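Local coordinates for protein acyl-coenzyme A oxidase 3 (Yarrowia lipolytica, PDB 5YS9) that oxidizes acyl-CoA substrates of different chain lengths to (2E)-enoyl-CoA with an FAD cofactor, passing electrons to O2 to form H2O2 in peroxisomal fatty acid beta-oxidation, at residues A328-Q333 with G653-H658. Numbering follows the deposited sequence.
With FAD (flavin-adenine dinucleotide), chain D.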
ATOM      1  N   ALA A 328     -10.442  11.877  12.962  1.00 32.00           N
ATOM      2  CA  ALA A 328     -10.360  13.243  12.468  1.00 31.05           C
ATOM      3  C   ALA A 328     -11.240  14.269  13.231  1.00 30.84           C
ATOM      4  O   ALA A 328     -10.874  15.453  13.308  1.00 30.37           O
ATOM      5  CB  ALA A 328     -10.698  13.240  10.994  1.00 31.60           C
ATOM      6  N   CYS A 329     -12.392  13.831  13.747  1.00 30.76           N
ATOM      7  CA  CYS A 329     -13.352  14.747  14.384  1.00 35.43           C
ATOM      8  C   CYS A 329     -12.899  15.192  15.756  1.00 39.68           C
ATOM      9  O   CYS A 329     -13.353  16.238  16.261  1.00 40.80           O
ATOM     10  CB  CYS A 329     -14.752  14.132  14.465  1.00 38.13           C
ATOM     11  SG  CYS A 329     -15.523  13.896  12.813  1.00 36.13           S
ATOM     12  N   VAL A 330     -12.020  14.396  16.347  1.00 40.61           N
ATOM     13  CA  VAL A 330     -11.491  14.684  17.660  1.00 36.76           C
ATOM     14  C   VAL A 330     -10.030  15.095  17.711  1.00 36.23           C
ATOM     15  O   VAL A 330      -9.596  15.624  18.704  1.00 32.33           O
ATOM     16  CB  VAL A 330     -11.724  13.514  18.631  1.00 35.16           C
ATOM     17  CG1 VAL A 330     -13.123  12.974  18.477  1.00 36.08           C
ATOM     18  CG2 VAL A 330     -10.699  12.420  18.444  1.00 33.82           C
ATOM     19  N   ARG A 331      -9.275  14.866  16.648  1.00 39.99           N
ATOM     20  CA  ARG A 331      -7.844  15.109  16.712  1.00 38.40           C
ATOM     21  C   ARG A 331      -7.473  16.533  16.368  1.00 39.16           C
ATOM     22  O   ARG A 331      -7.775  17.010  15.308  1.00 44.12           O
ATOM     23  CB  ARG A 331      -7.087  14.141  15.819  1.00 37.63           C
ATOM     24  CG  ARG A 331      -5.623  14.489  15.624  1.00 36.12           C
ATOM     25  CD  ARG A 331      -4.775  14.179  16.835  1.00 33.53           C
ATOM     26  NE  ARG A 331      -3.366  14.334  16.533  1.00 34.12           N
ATOM     27  CZ  ARG A 331      -2.379  13.833  17.256  1.00 30.74           C
ATOM     28  NH1 ARG A 331      -2.639  13.145  18.339  1.00 29.15           N
ATOM     29  NH2 ARG A 331      -1.134  14.022  16.884  1.00 30.78           N
ATOM     30  N   ARG A 332      -6.788  17.200  17.278  1.00 40.95           N
ATOM     31  CA  ARG A 332      -6.409  18.571  17.056  1.00 40.09           C
ATOM     32  C   ARG A 332      -4.915  18.648  16.845  1.00 39.95           C
ATOM     33  O   ARG A 332      -4.157  18.145  17.639  1.00 38.08           O
ATOM     34  CB  ARG A 332      -6.781  19.422  18.263  1.00 41.61           C
ATOM     35  CG  ARG A 332      -8.257  19.667  18.470  1.00 43.72           C
ATOM     36  CD  ARG A 332      -8.470  20.642  19.614  1.00 43.36           C
ATOM     37  NE  ARG A 332      -9.871  20.787  19.996  1.00 43.27           N
ATOM     38  CZ  ARG A 332     -10.674  21.735  19.541  1.00 40.90           C
ATOM     39  NH1 ARG A 332     -10.229  22.623  18.680  1.00 36.84           N
ATOM     40  NH2 ARG A 332     -11.921  21.785  19.945  1.00 41.14           N
ATOM     41  N   GLN A 333      -4.501  19.237  15.739  1.00 39.35           N
ATOM     42  CA  GLN A 333      -3.114  19.592  15.540  1.00 38.32           C
ATOM     43  C   GLN A 333      -2.971  20.940  14.847  1.00 39.45           C
ATOM     44  O   GLN A 333      -3.484  21.139  13.768  1.00 41.78           O
ATOM     45  CB  GLN A 333      -2.388  18.493  14.774  1.00 36.12           C
ATOM     46  CG  GLN A 333      -0.899  18.458  15.023  1.00 36.18           C
ATOM     47  CD  GLN A 333      -0.504  17.666  16.246  1.00 37.13           C
ATOM     48  OE1 GLN A 333       0.637  17.268  16.379  1.00 39.99           O
ATOM     49  NE2 GLN A 333      -1.441  17.433  17.130  1.00 33.25           N
ATOM     50  N   GLY A 653     -15.997   7.788  20.749  1.00 36.32           N
ATOM     51  CA  GLY A 653     -15.021   8.789  20.407  1.00 32.64           C
ATOM     52  C   GLY A 653     -13.959   9.069  21.433  1.00 31.37           C
ATOM     53  O   GLY A 653     -13.234  10.019  21.301  1.00 31.87           O
ATOM     54  N   ASP A 654     -13.862   8.242  22.456  1.00 29.87           N
ATOM     55  CA  ASP A 654     -12.862   8.438  23.486  1.00 32.46           C
ATOM     56  C   ASP A 654     -11.530   7.847  23.048  1.00 30.68           C
ATOM     57  O   ASP A 654     -11.051   6.892  23.604  1.00 32.18           O
ATOM     58  CB  ASP A 654     -13.334   7.765  24.761  1.00 34.69           C
ATOM     59  CG  ASP A 654     -12.999   8.545  25.992  1.00 36.89           C
ATOM     60  OD1 ASP A 654     -12.172   9.451  25.924  1.00 38.29           O
ATOM     61  OD2 ASP A 654     -13.557   8.233  27.044  1.00 40.26           O
ATOM     62  N   VAL A 655     -10.926   8.479  22.062  1.00 29.28           N
ATOM     63  CA  VAL A 655      -9.864   7.912  21.266  1.00 34.11           C
ATOM     64  C   VAL A 655      -8.606   7.538  22.070  1.00 34.14           C
ATOM     65  O   VAL A 655      -8.133   6.427  21.992  1.00 37.98           O
ATOM     66  CB  VAL A 655      -9.553   8.940  20.143  1.00 36.12           C
ATOM     67  CG1 VAL A 655      -8.132   8.897  19.615  1.00 40.57           C
ATOM     68  CG2 VAL A 655     -10.548   8.824  19.019  1.00 35.36           C
ATOM     69  N   TYR A 656      -8.141   8.447  22.900  1.00 31.68           N
ATOM     70  CA  TYR A 656      -6.972   8.251  23.745  1.00 33.20           C
ATOM     71  C   TYR A 656      -7.196   7.313  24.919  1.00 32.10           C
ATOM     72  O   TYR A 656      -6.336   6.522  25.246  1.00 34.52           O
ATOM     73  CB  TYR A 656      -6.468   9.604  24.226  1.00 31.84           C
ATOM     74  CG  TYR A 656      -6.186  10.519  23.067  1.00 32.65           C
ATOM     75  CD1 TYR A 656      -5.330  10.122  22.025  1.00 32.48           C
ATOM     76  CD2 TYR A 656      -6.773  11.778  22.990  1.00 35.57           C
ATOM     77  CE1 TYR A 656      -5.060  10.965  20.956  1.00 34.42           C
ATOM     78  CE2 TYR A 656      -6.516  12.633  21.919  1.00 36.17           C
ATOM     79  CZ  TYR A 656      -5.673  12.232  20.903  1.00 36.57           C
ATOM     80  OH  TYR A 656      -5.441  13.084  19.862  1.00 32.94           O
ATOM     81  N   LYS A 657      -8.360   7.364  25.530  1.00 33.94           N
ATOM     82  CA  LYS A 657      -8.658   6.475  26.642  1.00 36.50           C
ATOM     83  C   LYS A 657      -8.679   5.008  26.179  1.00 36.16           C
ATOM     84  O   LYS A 657      -8.083   4.165  26.814  1.00 37.61           O
ATOM     85  CB  LYS A 657      -9.977   6.868  27.263  1.00 41.85           C
ATOM     86  CG  LYS A 657     -10.315   6.153  28.552  1.00 48.25           C
ATOM     87  CD  LYS A 657     -11.515   6.808  29.219  1.00 52.63           C
ATOM     88  CE  LYS A 657     -11.344   6.875  30.726  1.00 59.55           C
ATOM     89  NZ  LYS A 657     -12.598   7.389  31.332  1.00 62.97           N
ATOM     90  N   HIS A 658      -9.355   4.696  25.081  1.00 32.12           N
ATOM     91  CA  HIS A 658      -9.440   3.298  24.639  1.00 33.82           C
ATOM     92  C   HIS A 658      -8.091   2.738  24.115  1.00 32.70           C
ATOM     93  O   HIS A 658      -7.719   1.637  24.450  1.00 32.26           O
ATOM     94  CB  HIS A 658     -10.499   3.125  23.558  1.00 33.77           C
ATOM     95  CG  HIS A 658     -11.877   3.457  24.021  1.00 36.54           C
ATOM     96  ND1 HIS A 658     -12.504   2.771  25.042  1.00 34.27           N
ATOM     97  CD2 HIS A 658     -12.754   4.405  23.597  1.00 34.46           C
ATOM     98  CE1 HIS A 658     -13.694   3.317  25.255  1.00 33.04           C
ATOM     99  NE2 HIS A 658     -13.873   4.297  24.381  1.00 35.05           N
TER
HETATM  100  PA  FAD D 801      -0.435  14.452  13.507  1.00 56.81           P
HETATM  101  O1A FAD D 801       0.689  15.416  13.490  1.00 54.66           O
HETATM  102  O2A FAD D 801      -1.626  14.687  14.352  1.00 56.38           O
HETATM  103  O5B FAD D 801      -1.023  14.221  12.063  1.00 61.91           O
HETATM  104  C5B FAD D 801      -2.046  13.244  11.946  1.00 57.00           C
HETATM  105  C4B FAD D 801      -2.725  13.420  10.615  1.00 57.70           C
HETATM  106  O4B FAD D 801      -3.309  14.714  10.570  1.00 59.13           O
HETATM  107  C3B FAD D 801      -1.674  13.363   9.536  1.00 58.11           C
HETATM  108  O3B FAD D 801      -2.135  12.582   8.451  1.00 52.66           O
HETATM  109  C2B FAD D 801      -1.536  14.777   9.062  1.00 56.35           C
HETATM  110  O2B FAD D 801      -1.275  14.792   7.664  1.00 50.79           O
HETATM  111  C1B FAD D 801      -2.862  15.408   9.422  1.00 57.28           C
HETATM  112  N9A FAD D 801      -2.538  16.796   9.754  1.00 66.31           N
HETATM  113  C8A FAD D 801      -1.932  17.210  10.869  1.00 62.99           C
HETATM  114  N7A FAD D 801      -1.759  18.544  10.836  1.00 68.09           N
HETATM  115  C5A FAD D 801      -2.246  18.997   9.676  1.00 66.01           C
HETATM  116  C6A FAD D 801      -2.373  20.302   9.006  1.00 62.96           C
HETATM  117  N6A FAD D 801      -1.939  21.437   9.580  1.00 59.90           N
HETATM  118  N1A FAD D 801      -2.945  20.320   7.797  1.00 62.58           N
HETATM  119  C2A FAD D 801      -3.386  19.203   7.211  1.00 65.85           C
HETATM  120  N3A FAD D 801      -3.304  17.987   7.753  1.00 57.85           N
HETATM  121  C4A FAD D 801      -2.751  17.831   8.962  1.00 63.52           C
HETATM  122  N1  FAD D 801       8.820  10.059  17.948  1.00 37.15           N
HETATM  123  C2  FAD D 801       9.880  10.271  18.739  1.00 34.21           C
HETATM  124  O2  FAD D 801       9.991  11.361  19.284  1.00 33.07           O
HETATM  125  N3  FAD D 801      10.824   9.364  18.947  1.00 32.60           N
HETATM  126  C4  FAD D 801      10.779   8.175  18.390  1.00 32.61           C
HETATM  127  O4  FAD D 801      11.664   7.361  18.608  1.00 35.76           O
HETATM  128  C4X FAD D 801       9.653   7.851  17.511  1.00 35.29           C
HETATM  129  N5  FAD D 801       9.552   6.663  16.913  1.00 38.16           N
HETATM  130  C5X FAD D 801       8.509   6.389  16.127  1.00 38.28           C
HETATM  131  C6  FAD D 801       8.431   5.142  15.548  1.00 40.96           C
HETATM  132  C7  FAD D 801       7.368   4.834  14.738  1.00 39.97           C
HETATM  133  C7M FAD D 801       7.294   3.484  14.099  1.00 43.98           C
HETATM  134  C8  FAD D 801       6.315   5.841  14.501  1.00 41.83           C
HETATM  135  C8M FAD D 801       5.155   5.517  13.619  1.00 46.05           C
HETATM  136  C9  FAD D 801       6.395   7.089  15.075  1.00 41.92           C
HETATM  137  C9A FAD D 801       7.455   7.401  15.891  1.00 38.72           C
HETATM  138  N10 FAD D 801       7.552   8.666  16.490  1.00 37.29           N
HETATM  139  C10 FAD D 801       8.645   8.898  17.317  1.00 35.45           C
HETATM  140  C1' FAD D 801       6.538   9.706  16.311  1.00 42.46           C
HETATM  141  C2' FAD D 801       6.426  10.264  14.891  1.00 45.12           C
HETATM  142  O2' FAD D 801       7.441  11.234  14.661  1.00 42.19           O
HETATM  143  C3' FAD D 801       5.046  10.884  14.666  1.00 46.35           C
HETATM  144  O3' FAD D 801       4.149   9.833  14.374  1.00 44.76           O
HETATM  145  C4' FAD D 801       4.957  11.876  13.517  1.00 48.67           C
HETATM  146  O4' FAD D 801       6.138  12.664  13.505  1.00 50.27           O
HETATM  147  C5' FAD D 801       3.805  12.857  13.677  1.00 50.95           C
HETATM  148  O5' FAD D 801       2.524  12.344  13.348  1.00 52.52           O
HETATM  149  P   FAD D 801       1.343  12.419  14.415  1.00 55.76           P
HETATM  150  O1P FAD D 801       0.969  11.050  14.837  1.00 63.04           O
HETATM  151  O2P FAD D 801       1.730  13.402  15.446  1.00 59.58           O
HETATM  152  O3P FAD D 801       0.066  12.942  13.634  1.00 63.61           O
HETATM  153  O   HOH W   1      -6.338  15.923  19.816  1.00 30.71           O
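Arg331 meets Tyr656 beside the FAD pyrophosphate, where the loop after helix 300-330, in the C-alpha1 region of the acyl-CoA oxidase fold, reaches the first turn of helix 655-666 in the C-terminal region. From CB the arginine runs with CG anti to the backbone N (chi1 169°), and the bend at chi2 (75°) places Arg331 CD 3.3 Å from Tyr656 OH. Arg331 NE donates to FAD O2A at 2.8 Å, and Arg331 NH2 reaches the same oxygen at 2.7 Å, a two-pronged grip in which both bonds are bent because they converge on one acceptor. Arg331 NH1, turned the other way, donates to Tyr656 OH at 3.2 Å, near the guanidinium plane and fairly straight (160°); it also bonds Leu165 O of the second subunit, whose Ser169 and Thr163 bind this FAD too. A leucine here would probably leave the phosphate oxygen without the two donors of this guanidinium and Tyr656 OH without that of NH1. Alongside, Val330 CG2 packs against Val655 CG2 at 3.6 Å, an apolar contact beside the polar one. A water at the edge of the Tyr656 ring, in its plane, lies 3.0 Å from Tyr656 OH and accepts from Arg332 N.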